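Local coordinates for protein CalsepRRP (Calystegia sepium, PDB 1JY5) that is of uncertain activity but belongs to the RNase T2 family, whose members generally bind and cleave RNA, at residues 139-144 and 152-157; 167-172 and 195-200; 173-178 and 200-205. One frame throughout, in Å; residues are numbered along the deposited sequence.

In the fold
The three contacts lie on the same side of the chain's centre. Contact 1 comes first along the chain and closes before the other two open. Contacts 2 and 3 cross: their segments alternate and share Ser-200. Their centres are about 7 Å apart. They hold residues 195-205 against strands 167-171 and 174-182, neighbours in the main antiparallel sheet. The centre of contact 1 lies about 10 Å from that of contact 3 and 14 Å from that of contact 2. Contact 1 holds loop 139-144 on helix 151-162, where Met-155 packs on Val-168. It meets contact 3 through Ile-154 on Val-202 and a probable Ser-144 to Leu-204 backbone bond.

Contact 1. Residues 139-144 and 152-157; sequences SGYLPS and EGIMSA
Tyr-141 points its ring at helix 151-162 and lands on Gly-153 and Ile-154. This is the tight part of the contact. The hydroxyl OH of Tyr-141 lies 3.2 Å from CA of Gly-153. A side chain at Gly-153 would run into that hydroxyl, so the glycine leaves room for the ring tip. Next to it, CG1 of Ile-154 sits over one face of the ring, 4.1 Å from the ring centroid of Tyr-141. The approach is 28° off the ring normal, a CH-pi contact. CB of Tyr-141 already points toward the helix. CG is anti to the carbonyl carbon (chi1 -53°), and from there the ring reaches Gly-153 and Ile-154. Outside the two segments the ring also meets Tyr-149, with the planes at about 65°, and touches Leu-136 and Leu-204.

The other side is looser. CE1 of Tyr-141 lies 3.9 Å from CB of Ala-157, at an oblique approach. OG of Ser-139 rests against the same methyl, 3.7 Å from CB of Ala-157. Ser-139 is exposed, and this side of the contact is open to solvent.

Ile-154 is buried and also packs on Leu-136, which ties helix 151-162 to helix 132-137. The turn that delivers the tyrosine is a Schellman motif. It ends helix 132-137, with Gly-140 at positive phi as the C-prime residue and Tyr-141 N directed to Leu-136 O.

Contact 2. Residues 167-172 and 195-200; sequences VVKCKS and ASTCPS
Cys-170 and Cys-198 are joined by a disulfide that staples the C-terminal loop to strand 167-171, next to the turn into strand 174-182. The bridge is the main bump of the contact. Its chi3 of 96° makes it right-handed.

SG of Cys-198 fills a shallow hollow on the strand. One wall is Val-168, whose CG1 is 3.7 Å from this sulfur. The floor is backbone: C of Lys-169 lies 3.6 Å from SG of Cys-198. The ring of Pro-199 extends the fit past the bridge. Its CD lies 4.1 Å from CB of Cys-170, and its CG faces O of Ser-172. Behind the contact, Cys-198 touches Val-151 and Val-168 touches Met-155, both on helix 151-162.

Toward Thr-197 the contact runs mostly through water. No direct hydrogen bond joins the two segments there. Water 1 donates to O of Val-168 and accepts from N of Thr-197. It links the two backbones. One direct touch remains. Lys-169 starts away from the loop, but its chain bends at chi2 (-60°), and CD lies 3.9 Å from OG1 of Thr-197. The two side chains cross at a slant. The ammonium of Lys-169 reaches water 2, which also bonds to OG1 of Thr-197. The same water donates to O of Ala-195 at 2.9 Å, and NZ of Lys-169 gives it a hydrogen bond of 3.2 Å.

Contact 3. Residues 173-178 and 200-205; sequences DAVEQV and SLVSLP
Ala-174 and Ser-203 form a single beta bridge with the bond pattern of a parallel pair. It joins the start of strand 174-182 to the C-terminal segment.

The side chains divide about this bridge. Val-175 and Val-202 cross obliquely, with CG2 of Val-175 3.7 Å from CG2 of Val-202. CG2 of Val-202 lies between its own backbone N and carbonyl carbon, which brings it against Val-175. Leu-204 joins them: its CD2 packs against CB of Val-175. Ala-174 turns to other partners, and its CB meets OG of Ser-203 and the ring of Pro-205. Thr-17 of helix 15-18 touches both Ala-174 and Pro-205.

Two backbone bonds hold the bridge. N of Ser-203 donates to O of Asp-173 at 3.1 Å, bent to 141° at the hydrogen. N of Val-175 donates to O of Ser-203, a straighter bond at 165°.

Asp-173 is partly exposed. Its CG is anti to the backbone N (chi1 -179°), and the carboxylate lies close to the loop and touches Pro-199. An alanine here would probably leave a gap beside Pro-199 and Leu-201 where the carboxylate now sits. OD1 of Asp-173 approaches O of Leu-201 closely, at 2.7 Å.

Contact 1. Residues 139-144 and 152-157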
ATOM      1  N   SER A 139     -13.343   8.451 -12.808  1.00 33.80           N
ATOM      2  CA  SER A 139     -12.978   8.192 -14.198  1.00 33.30           C
ATOM      3  C   SER A 139     -13.728   7.003 -14.787  1.00 31.93           C
ATOM      4  O   SER A 139     -13.404   6.534 -15.880  1.00 32.11           O
ATOM      5  CB  SER A 139     -11.472   7.955 -14.326  1.00 33.93           C
ATOM      6  OG  SER A 139     -10.773   9.182 -14.427  1.00 37.96           O
ATOM      7  N   GLY A 140     -14.723   6.512 -14.056  1.00 30.70           N
ATOM      8  CA  GLY A 140     -15.511   5.390 -14.539  1.00 29.57           C
ATOM      9  C   GLY A 140     -15.029   4.018 -14.106  1.00 28.18           C
ATOM     10  O   GLY A 140     -15.666   3.016 -14.422  1.00 26.18           O
ATOM     11  N   TYR A 141     -13.910   3.962 -13.388  1.00 26.98           N
ATOM     12  CA  TYR A 141     -13.378   2.685 -12.931  1.00 26.54           C
ATOM     13  C   TYR A 141     -13.855   2.404 -11.513  1.00 26.21           C
ATOM     14  O   TYR A 141     -13.246   2.837 -10.531  1.00 25.67           O
ATOM     15  CB  TYR A 141     -11.851   2.691 -13.004  1.00 24.97           C
ATOM     16  CG  TYR A 141     -11.335   3.089 -14.365  1.00 25.08           C
ATOM     17  CD1 TYR A 141     -11.000   4.412 -14.644  1.00 24.89           C
ATOM     18  CD2 TYR A 141     -11.231   2.154 -15.395  1.00 25.72           C
ATOM     19  CE1 TYR A 141     -10.575   4.798 -15.913  1.00 25.26           C
ATOM     20  CE2 TYR A 141     -10.808   2.529 -16.669  1.00 24.83           C
ATOM     21  CZ  TYR A 141     -10.484   3.853 -16.919  1.00 26.11           C
ATOM     22  OH  TYR A 141     -10.079   4.236 -18.179  1.00 26.38           O
ATOM     23  N   LEU A 142     -14.952   1.661 -11.428  1.00 25.60           N
ATOM     24  CA  LEU A 142     -15.582   1.330 -10.159  1.00 25.88           C
ATOM     25  C   LEU A 142     -15.496  -0.158  -9.822  1.00 25.73           C
ATOM     26  O   LEU A 142     -15.248  -0.992 -10.693  1.00 25.36           O
ATOM     27  CB  LEU A 142     -17.057   1.745 -10.224  1.00 28.07           C
ATOM     28  CG  LEU A 142     -17.354   3.129 -10.804  1.00 29.08           C
ATOM     29  CD1 LEU A 142     -18.806   3.194 -11.261  1.00 32.29           C
ATOM     30  CD2 LEU A 142     -17.063   4.199  -9.763  1.00 30.70           C
ATOM     31  N   PRO A 143     -15.687  -0.506  -8.539  1.00 24.87           N
ATOM     32  CA  PRO A 143     -15.632  -1.917  -8.143  1.00 26.16           C
ATOM     33  C   PRO A 143     -16.733  -2.663  -8.913  1.00 26.65           C
ATOM     34  O   PRO A 143     -17.852  -2.161  -9.021  1.00 25.92           O
ATOM     35  CB  PRO A 143     -15.915  -1.862  -6.642  1.00 26.74           C
ATOM     36  CG  PRO A 143     -15.348  -0.522  -6.241  1.00 26.50           C
ATOM     37  CD  PRO A 143     -15.823   0.370  -7.361  1.00 25.76           C
ATOM     38  N   SER A 144     -16.422  -3.840  -9.449  1.00 26.61           N
ATOM     39  CA  SER A 144     -17.403  -4.618 -10.208  1.00 27.68           C
ATOM     40  C   SER A 144     -16.965  -6.065 -10.392  1.00 27.80           C
ATOM     41  O   SER A 144     -15.783  -6.339 -10.591  1.00 29.01           O
ATOM     42  CB  SER A 144     -17.624  -3.986 -11.587  1.00 27.90           C
ATOM     43  OG  SER A 144     -18.453  -4.801 -12.402  1.00 27.02           O
ATOM     44  N   GLU A 152      -4.389   0.404 -19.447  1.00 29.43           N
ATOM     45  CA  GLU A 152      -3.912   1.686 -19.956  1.00 28.92           C
ATOM     46  C   GLU A 152      -4.843   2.808 -19.528  1.00 28.73           C
ATOM     47  O   GLU A 152      -4.407   3.941 -19.312  1.00 29.60           O
ATOM     48  CB  GLU A 152      -3.787   1.644 -21.489  1.00 31.97           C
ATOM     49  CG  GLU A 152      -5.103   1.525 -22.253  1.00 36.32           C
ATOM     50  CD  GLU A 152      -5.815   2.859 -22.441  1.00 38.69           C
ATOM     51  OE1 GLU A 152      -7.020   2.849 -22.774  1.00 39.31           O
ATOM     52  OE2 GLU A 152      -5.171   3.916 -22.267  1.00 41.97           O
ATOM     53  N   GLY A 153      -6.127   2.482 -19.400  1.00 27.34           N
ATOM     54  CA  GLY A 153      -7.111   3.462 -18.982  1.00 23.93           C
ATOM     55  C   GLY A 153      -6.994   3.773 -17.500  1.00 22.70           C
ATOM     56  O   GLY A 153      -7.150   4.919 -17.085  1.00 21.50           O
ATOM     57  N   ILE A 154      -6.732   2.749 -16.695  1.00 22.61           N
ATOM     58  CA  ILE A 154      -6.576   2.952 -15.260  1.00 22.76           C
ATOM     59  C   ILE A 154      -5.286   3.740 -15.031  1.00 21.92           C
ATOM     60  O   ILE A 154      -5.247   4.669 -14.224  1.00 20.10           O
ATOM     61  CB  ILE A 154      -6.516   1.606 -14.515  1.00 22.15           C
ATOM     62  CG1 ILE A 154      -7.897   0.940 -14.572  1.00 23.67           C
ATOM     63  CG2 ILE A 154      -6.049   1.818 -13.077  1.00 20.68           C
ATOM     64  CD1 ILE A 154      -7.962  -0.424 -13.927  1.00 21.19           C
ATOM     65  N   MET A 155      -4.245   3.361 -15.767  1.00 22.75           N
ATOM     66  CA  MET A 155      -2.936   4.010 -15.706  1.00 24.83           C
ATOM     67  C   MET A 155      -3.060   5.492 -16.061  1.00 23.64           C
ATOM     68  O   MET A 155      -2.613   6.366 -15.315  1.00 22.55           O
ATOM     69  CB  MET A 155      -1.975   3.359 -16.709  1.00 28.41           C
ATOM     70  CG  MET A 155      -1.632   1.905 -16.442  1.00 32.51           C
ATOM     71  SD  MET A 155      -0.455   1.715 -15.111  1.00 38.02           S
ATOM     72  CE  MET A 155       1.114   1.702 -16.007  1.00 37.87           C
ATOM     73  N   SER A 156      -3.665   5.763 -17.214  1.00 22.56           N
ATOM     74  CA  SER A 156      -3.846   7.128 -17.691  1.00 22.08           C
ATOM     75  C   SER A 156      -4.681   7.962 -16.729  1.00 19.62           C
ATOM     76  O   SER A 156      -4.407   9.143 -16.522  1.00 21.07           O
ATOM     77  CB  SER A 156      -4.501   7.117 -19.078  1.00 23.14           C
ATOM     78  OG  SER A 156      -4.741   8.439 -19.535  1.00 27.70           O
ATOM     79  N   ALA A 157      -5.701   7.350 -16.143  1.00 20.08           N
ATOM     80  CA  ALA A 157      -6.554   8.062 -15.200  1.00 21.17           C
ATOM     81  C   ALA A 157      -5.729   8.529 -14.001  1.00 21.70           C
ATOM     82  O   ALA A 157      -5.817   9.683 -13.587  1.00 22.24           O
ATOM     83  CB  ALA A 157      -7.698   7.158 -14.735  1.00 21.96           C
TER

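Contact 2. Residues 167-172 and 195-200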
ATOM      1  N   VAL A 167       2.714   2.240 -10.627  1.00 16.85           N
ATOM      2  CA  VAL A 167       3.152   0.906 -10.987  1.00 17.37           C
ATOM      3  C   VAL A 167       1.969   0.050 -10.540  1.00 17.54           C
ATOM      4  O   VAL A 167       1.453   0.234  -9.439  1.00 17.63           O
ATOM      5  CB  VAL A 167       4.443   0.507 -10.229  1.00 18.06           C
ATOM      6  CG1 VAL A 167       4.817  -0.933 -10.555  1.00 19.77           C
ATOM      7  CG2 VAL A 167       5.591   1.435 -10.640  1.00 18.33           C
ATOM      8  N   VAL A 168       1.511  -0.848 -11.404  1.00 17.32           N
ATOM      9  CA  VAL A 168       0.380  -1.705 -11.066  1.00 18.47           C
ATOM     10  C   VAL A 168       0.736  -3.184 -11.134  1.00 18.75           C
ATOM     11  O   VAL A 168       1.394  -3.631 -12.073  1.00 18.17           O
ATOM     12  CB  VAL A 168      -0.829  -1.472 -12.010  1.00 18.45           C
ATOM     13  CG1 VAL A 168      -2.002  -2.334 -11.556  1.00 20.60           C
ATOM     14  CG2 VAL A 168      -1.235   0.005 -12.017  1.00 18.87           C
ATOM     15  N   LYS A 169       0.295  -3.937 -10.130  1.00 19.28           N
ATOM     16  CA  LYS A 169       0.529  -5.373 -10.071  1.00 20.60           C
ATOM     17  C   LYS A 169      -0.835  -6.054 -10.062  1.00 21.58           C
ATOM     18  O   LYS A 169      -1.786  -5.553  -9.449  1.00 20.62           O
ATOM     19  CB  LYS A 169       1.301  -5.746  -8.798  1.00 22.10           C
ATOM     20  CG  LYS A 169       2.635  -5.021  -8.623  1.00 23.33           C
ATOM     21  CD  LYS A 169       3.597  -5.306  -9.766  1.00 24.22           C
ATOM     22  CE  LYS A 169       4.983  -4.743  -9.475  1.00 24.53           C
ATOM     23  NZ  LYS A 169       5.907  -4.956 -10.621  1.00 24.95           N
ATOM     24  N   CYS A 170      -0.926  -7.194 -10.739  1.00 21.65           N
ATOM     25  CA  CYS A 170      -2.177  -7.937 -10.822  1.00 24.62           C
ATOM     26  C   CYS A 170      -2.106  -9.342 -10.268  1.00 26.96           C
ATOM     27  O   CYS A 170      -1.032  -9.924 -10.140  1.00 27.13           O
ATOM     28  CB  CYS A 170      -2.664  -7.996 -12.271  1.00 22.05           C
ATOM     29  SG  CYS A 170      -3.311  -6.403 -12.824  1.00 23.54           S
ATOM     30  N   LYS A 171      -3.278  -9.870  -9.946  1.00 29.34           N
ATOM     31  CA  LYS A 171      -3.412 -11.213  -9.423  1.00 33.02           C
ATOM     32  C   LYS A 171      -4.330 -11.935 -10.400  1.00 34.53           C
ATOM     33  O   LYS A 171      -5.550 -11.769 -10.357  1.00 33.81           O
ATOM     34  CB  LYS A 171      -4.034 -11.166  -8.027  1.00 35.28           C
ATOM     35  CG  LYS A 171      -4.053 -12.478  -7.276  1.00 38.63           C
ATOM     36  CD  LYS A 171      -4.675 -12.270  -5.905  1.00 42.89           C
ATOM     37  CE  LYS A 171      -4.686 -13.546  -5.084  1.00 44.88           C
ATOM     38  NZ  LYS A 171      -5.325 -13.318  -3.753  1.00 47.60           N
ATOM     39  N   SER A 172      -3.721 -12.700 -11.303  1.00 36.96           N
ATOM     40  CA  SER A 172      -4.435 -13.469 -12.319  1.00 40.19           C
ATOM     41  C   SER A 172      -5.064 -12.600 -13.403  1.00 40.87           C
ATOM     42  O   SER A 172      -4.856 -12.830 -14.598  1.00 44.74           O
ATOM     43  CB  SER A 172      -5.518 -14.332 -11.668  1.00 41.34           C
ATOM     44  OG  SER A 172      -6.166 -15.141 -12.636  1.00 46.34           O
ATOM     45  N   ALA A 195       8.776  -3.205 -16.048  1.00 36.27           N
ATOM     46  CA  ALA A 195       7.973  -3.808 -17.108  1.00 37.68           C
ATOM     47  C   ALA A 195       6.557  -4.119 -16.630  1.00 37.62           C
ATOM     48  O   ALA A 195       6.344  -4.446 -15.462  1.00 37.49           O
ATOM     49  CB  ALA A 195       8.642  -5.084 -17.603  1.00 38.32           C
ATOM     50  N   SER A 196       5.591  -4.014 -17.537  1.00 38.95           N
ATOM     51  CA  SER A 196       4.199  -4.300 -17.204  1.00 38.59           C
ATOM     52  C   SER A 196       4.032  -5.781 -16.901  1.00 37.82           C
ATOM     53  O   SER A 196       4.727  -6.624 -17.471  1.00 38.84           O
ATOM     54  CB  SER A 196       3.280  -3.914 -18.363  1.00 39.28           C
ATOM     55  OG  SER A 196       3.348  -2.527 -18.623  1.00 43.95           O
ATOM     56  N   THR A 197       3.106  -6.096 -16.006  1.00 35.59           N
ATOM     57  CA  THR A 197       2.859  -7.480 -15.634  1.00 34.28           C
ATOM     58  C   THR A 197       1.369  -7.817 -15.673  1.00 33.02           C
ATOM     59  O   THR A 197       0.986  -8.988 -15.684  1.00 32.14           O
ATOM     60  CB  THR A 197       3.412  -7.772 -14.230  1.00 34.89           C
ATOM     61  OG1 THR A 197       2.966  -6.762 -13.314  1.00 34.72           O
ATOM     62  CG2 THR A 197       4.932  -7.783 -14.261  1.00 36.16           C
ATOM     63  N   CYS A 198       0.532  -6.785 -15.698  1.00 30.64           N
ATOM     64  CA  CYS A 198      -0.909  -6.983 -15.746  1.00 28.90           C
ATOM     65  C   CYS A 198      -1.384  -7.273 -17.156  1.00 28.92           C
ATOM     66  O   CYS A 198      -0.771  -6.841 -18.131  1.00 27.86           O
ATOM     67  CB  CYS A 198      -1.646  -5.741 -15.255  1.00 27.73           C
ATOM     68  SG  CYS A 198      -1.651  -5.435 -13.464  1.00 23.23           S
ATOM     69  N   PRO A 199      -2.492  -8.017 -17.282  1.00 29.85           N
ATOM     70  CA  PRO A 199      -3.041  -8.340 -18.601  1.00 29.61           C
ATOM     71  C   PRO A 199      -3.574  -7.039 -19.191  1.00 29.16           C
ATOM     72  O   PRO A 199      -3.745  -6.056 -18.470  1.00 28.49           O
ATOM     73  CB  PRO A 199      -4.183  -9.303 -18.281  1.00 30.27           C
ATOM     74  CG  PRO A 199      -3.775  -9.918 -16.987  1.00 31.01           C
ATOM     75  CD  PRO A 199      -3.191  -8.765 -16.223  1.00 29.87           C
ATOM     76  N   SER A 200      -3.847  -7.036 -20.490  1.00 27.56           N
ATOM     77  CA  SER A 200      -4.374  -5.851 -21.154  1.00 29.02           C
ATOM     78  C   SER A 200      -5.708  -5.431 -20.536  1.00 28.09           C
ATOM     79  O   SER A 200      -6.015  -4.242 -20.450  1.00 27.72           O
ATOM     80  CB  SER A 200      -4.574  -6.123 -22.644  1.00 31.45           C
ATOM     81  OG  SER A 200      -5.001  -4.949 -23.311  1.00 35.61           O
TER
HETATM   82  O   HOH W   1       1.371  -4.056 -14.711  1.00 20.77           O
HETATM   83  O   HOH W   2       4.342  -4.322 -13.338  1.00 35.20           O
HETATM   84  O   HOH W   3       1.322  -7.968 -11.988  1.00 27.02           O

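Contact 3. Residues 173-178 and 200-205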
ATOM      1  N   ASP A 173      -5.842 -11.608 -12.983  1.00 38.37           N
ATOM      2  CA  ASP A 173      -6.505 -10.709 -13.917  1.00 35.39           C
ATOM      3  C   ASP A 173      -7.106  -9.496 -13.209  1.00 31.60           C
ATOM      4  O   ASP A 173      -7.596  -8.568 -13.852  1.00 32.90           O
ATOM      5  CB  ASP A 173      -7.614 -11.447 -14.660  1.00 40.84           C
ATOM      6  CG  ASP A 173      -8.309 -10.567 -15.664  1.00 44.95           C
ATOM      7  OD1 ASP A 173      -7.639 -10.144 -16.630  1.00 48.44           O
ATOM      8  OD2 ASP A 173      -9.516 -10.288 -15.487  1.00 48.87           O
ATOM      9  N   ALA A 174      -7.072  -9.513 -11.884  1.00 26.02           N
ATOM     10  CA  ALA A 174      -7.616  -8.422 -11.084  1.00 23.81           C
ATOM     11  C   ALA A 174      -6.505  -7.538 -10.518  1.00 22.37           C
ATOM     12  O   ALA A 174      -5.449  -8.034 -10.126  1.00 20.41           O
ATOM     13  CB  ALA A 174      -8.443  -8.991  -9.945  1.00 22.60           C
ATOM     14  N   VAL A 175      -6.752  -6.233 -10.473  1.00 21.51           N
ATOM     15  CA  VAL A 175      -5.775  -5.300  -9.927  1.00 21.31           C
ATOM     16  C   VAL A 175      -5.609  -5.591  -8.437  1.00 20.48           C
ATOM     17  O   VAL A 175      -6.573  -5.540  -7.669  1.00 20.23           O
ATOM     18  CB  VAL A 175      -6.234  -3.839 -10.112  1.00 22.12           C
ATOM     19  CG1 VAL A 175      -5.243  -2.888  -9.445  1.00 21.43           C
ATOM     20  CG2 VAL A 175      -6.345  -3.525 -11.597  1.00 20.54           C
ATOM     21  N   GLU A 176      -4.384  -5.911  -8.034  1.00 18.06           N
ATOM     22  CA  GLU A 176      -4.110  -6.220  -6.640  1.00 19.23           C
ATOM     23  C   GLU A 176      -3.369  -5.111  -5.910  1.00 19.33           C
ATOM     24  O   GLU A 176      -3.677  -4.807  -4.759  1.00 18.73           O
ATOM     25  CB  GLU A 176      -3.307  -7.520  -6.526  1.00 20.72           C
ATOM     26  CG  GLU A 176      -2.875  -7.836  -5.105  1.00 22.74           C
ATOM     27  CD  GLU A 176      -2.291  -9.229  -4.952  1.00 28.53           C
ATOM     28  OE1 GLU A 176      -1.409  -9.603  -5.759  1.00 29.09           O
ATOM     29  OE2 GLU A 176      -2.712  -9.945  -4.016  1.00 29.03           O
ATOM     30  N   GLN A 177      -2.407  -4.490  -6.581  1.00 19.36           N
ATOM     31  CA  GLN A 177      -1.626  -3.443  -5.940  1.00 19.58           C
ATOM     32  C   GLN A 177      -1.271  -2.276  -6.856  1.00 19.83           C
ATOM     33  O   GLN A 177      -0.976  -2.459  -8.038  1.00 19.71           O
ATOM     34  CB  GLN A 177      -0.347  -4.070  -5.362  1.00 19.41           C
ATOM     35  CG  GLN A 177       0.622  -3.112  -4.677  1.00 22.02           C
ATOM     36  CD  GLN A 177       1.779  -3.844  -4.009  1.00 21.36           C
ATOM     37  OE1 GLN A 177       1.598  -4.529  -3.000  1.00 24.77           O
ATOM     38  NE2 GLN A 177       2.970  -3.713  -4.578  1.00 20.27           N
ATOM     39  N   VAL A 178      -1.333  -1.069  -6.304  1.00 18.81           N
ATOM     40  CA  VAL A 178      -0.960   0.132  -7.043  1.00 18.87           C
ATOM     41  C   VAL A 178       0.156   0.803  -6.249  1.00 18.30           C
ATOM     42  O   VAL A 178       0.050   0.957  -5.031  1.00 17.82           O
ATOM     43  CB  VAL A 178      -2.151   1.110  -7.210  1.00 18.98           C
ATOM     44  CG1 VAL A 178      -1.653   2.463  -7.719  1.00 18.22           C
ATOM     45  CG2 VAL A 178      -3.156   0.536  -8.215  1.00 19.08           C
ATOM     46  N   SER A 200      -3.847  -7.036 -20.490  1.00 27.56           N
ATOM     47  CA  SER A 200      -4.374  -5.851 -21.154  1.00 29.02           C
ATOM     48  C   SER A 200      -5.708  -5.431 -20.536  1.00 28.09           C
ATOM     49  O   SER A 200      -6.015  -4.242 -20.450  1.00 27.72           O
ATOM     50  CB  SER A 200      -4.574  -6.123 -22.644  1.00 31.45           C
ATOM     51  OG  SER A 200      -5.001  -4.949 -23.311  1.00 35.61           O
ATOM     52  N   LEU A 201      -6.501  -6.414 -20.119  1.00 27.09           N
ATOM     53  CA  LEU A 201      -7.795  -6.146 -19.501  1.00 26.73           C
ATOM     54  C   LEU A 201      -7.759  -6.618 -18.054  1.00 25.52           C
ATOM     55  O   LEU A 201      -7.344  -7.740 -17.770  1.00 23.99           O
ATOM     56  CB  LEU A 201      -8.918  -6.864 -20.257  1.00 27.90           C
ATOM     57  CG  LEU A 201      -9.199  -6.390 -21.686  1.00 29.94           C
ATOM     58  CD1 LEU A 201     -10.326  -7.226 -22.282  1.00 31.29           C
ATOM     59  CD2 LEU A 201      -9.578  -4.915 -21.685  1.00 29.14           C
ATOM     60  N   VAL A 202      -8.194  -5.757 -17.141  1.00 24.76           N
ATOM     61  CA  VAL A 202      -8.181  -6.089 -15.724  1.00 24.11           C
ATOM     62  C   VAL A 202      -9.497  -5.744 -15.051  1.00 24.70           C
ATOM     63  O   VAL A 202     -10.331  -5.045 -15.624  1.00 25.07           O
ATOM     64  CB  VAL A 202      -7.045  -5.339 -15.001  1.00 23.07           C
ATOM     65  CG1 VAL A 202      -5.704  -5.760 -15.579  1.00 23.03           C
ATOM     66  CG2 VAL A 202      -7.241  -3.838 -15.142  1.00 22.09           C
ATOM     67  N   SER A 203      -9.678  -6.232 -13.828  1.00 24.42           N
ATOM     68  CA  SER A 203     -10.908  -5.967 -13.093  1.00 25.12           C
ATOM     69  C   SER A 203     -10.659  -5.410 -11.700  1.00 23.30           C
ATOM     70  O   SER A 203      -9.559  -5.516 -11.162  1.00 23.02           O
ATOM     71  CB  SER A 203     -11.727  -7.253 -12.975  1.00 25.06           C
ATOM     72  OG  SER A 203     -10.999  -8.245 -12.270  1.00 26.12           O
ATOM     73  N   LEU A 204     -11.693  -4.805 -11.129  1.00 23.24           N
ATOM     74  CA  LEU A 204     -11.624  -4.253  -9.781  1.00 23.59           C
ATOM     75  C   LEU A 204     -12.746  -4.919  -8.990  1.00 22.90           C
ATOM     76  O   LEU A 204     -13.732  -4.283  -8.626  1.00 22.70           O
ATOM     77  CB  LEU A 204     -11.813  -2.735  -9.815  1.00 21.81           C
ATOM     78  CG  LEU A 204     -10.730  -1.945 -10.564  1.00 23.68           C
ATOM     79  CD1 LEU A 204     -11.195  -0.510 -10.796  1.00 22.36           C
ATOM     80  CD2 LEU A 204      -9.430  -1.971  -9.760  1.00 22.32           C
ATOM     81  N   PRO A 205     -12.595  -6.223  -8.710  1.00 25.22           N
ATOM     82  CA  PRO A 205     -13.580  -7.018  -7.968  1.00 26.38           C
ATOM     83  C   PRO A 205     -14.006  -6.446  -6.625  1.00 29.21           C
ATOM     84  O   PRO A 205     -13.255  -5.718  -5.971  1.00 27.95           O
ATOM     85  CB  PRO A 205     -12.891  -8.376  -7.827  1.00 26.24           C
ATOM     86  CG  PRO A 205     -11.434  -8.008  -7.789  1.00 25.34           C
ATOM     87  CD  PRO A 205     -11.352  -6.990  -8.898  1.00 25.58           C
TER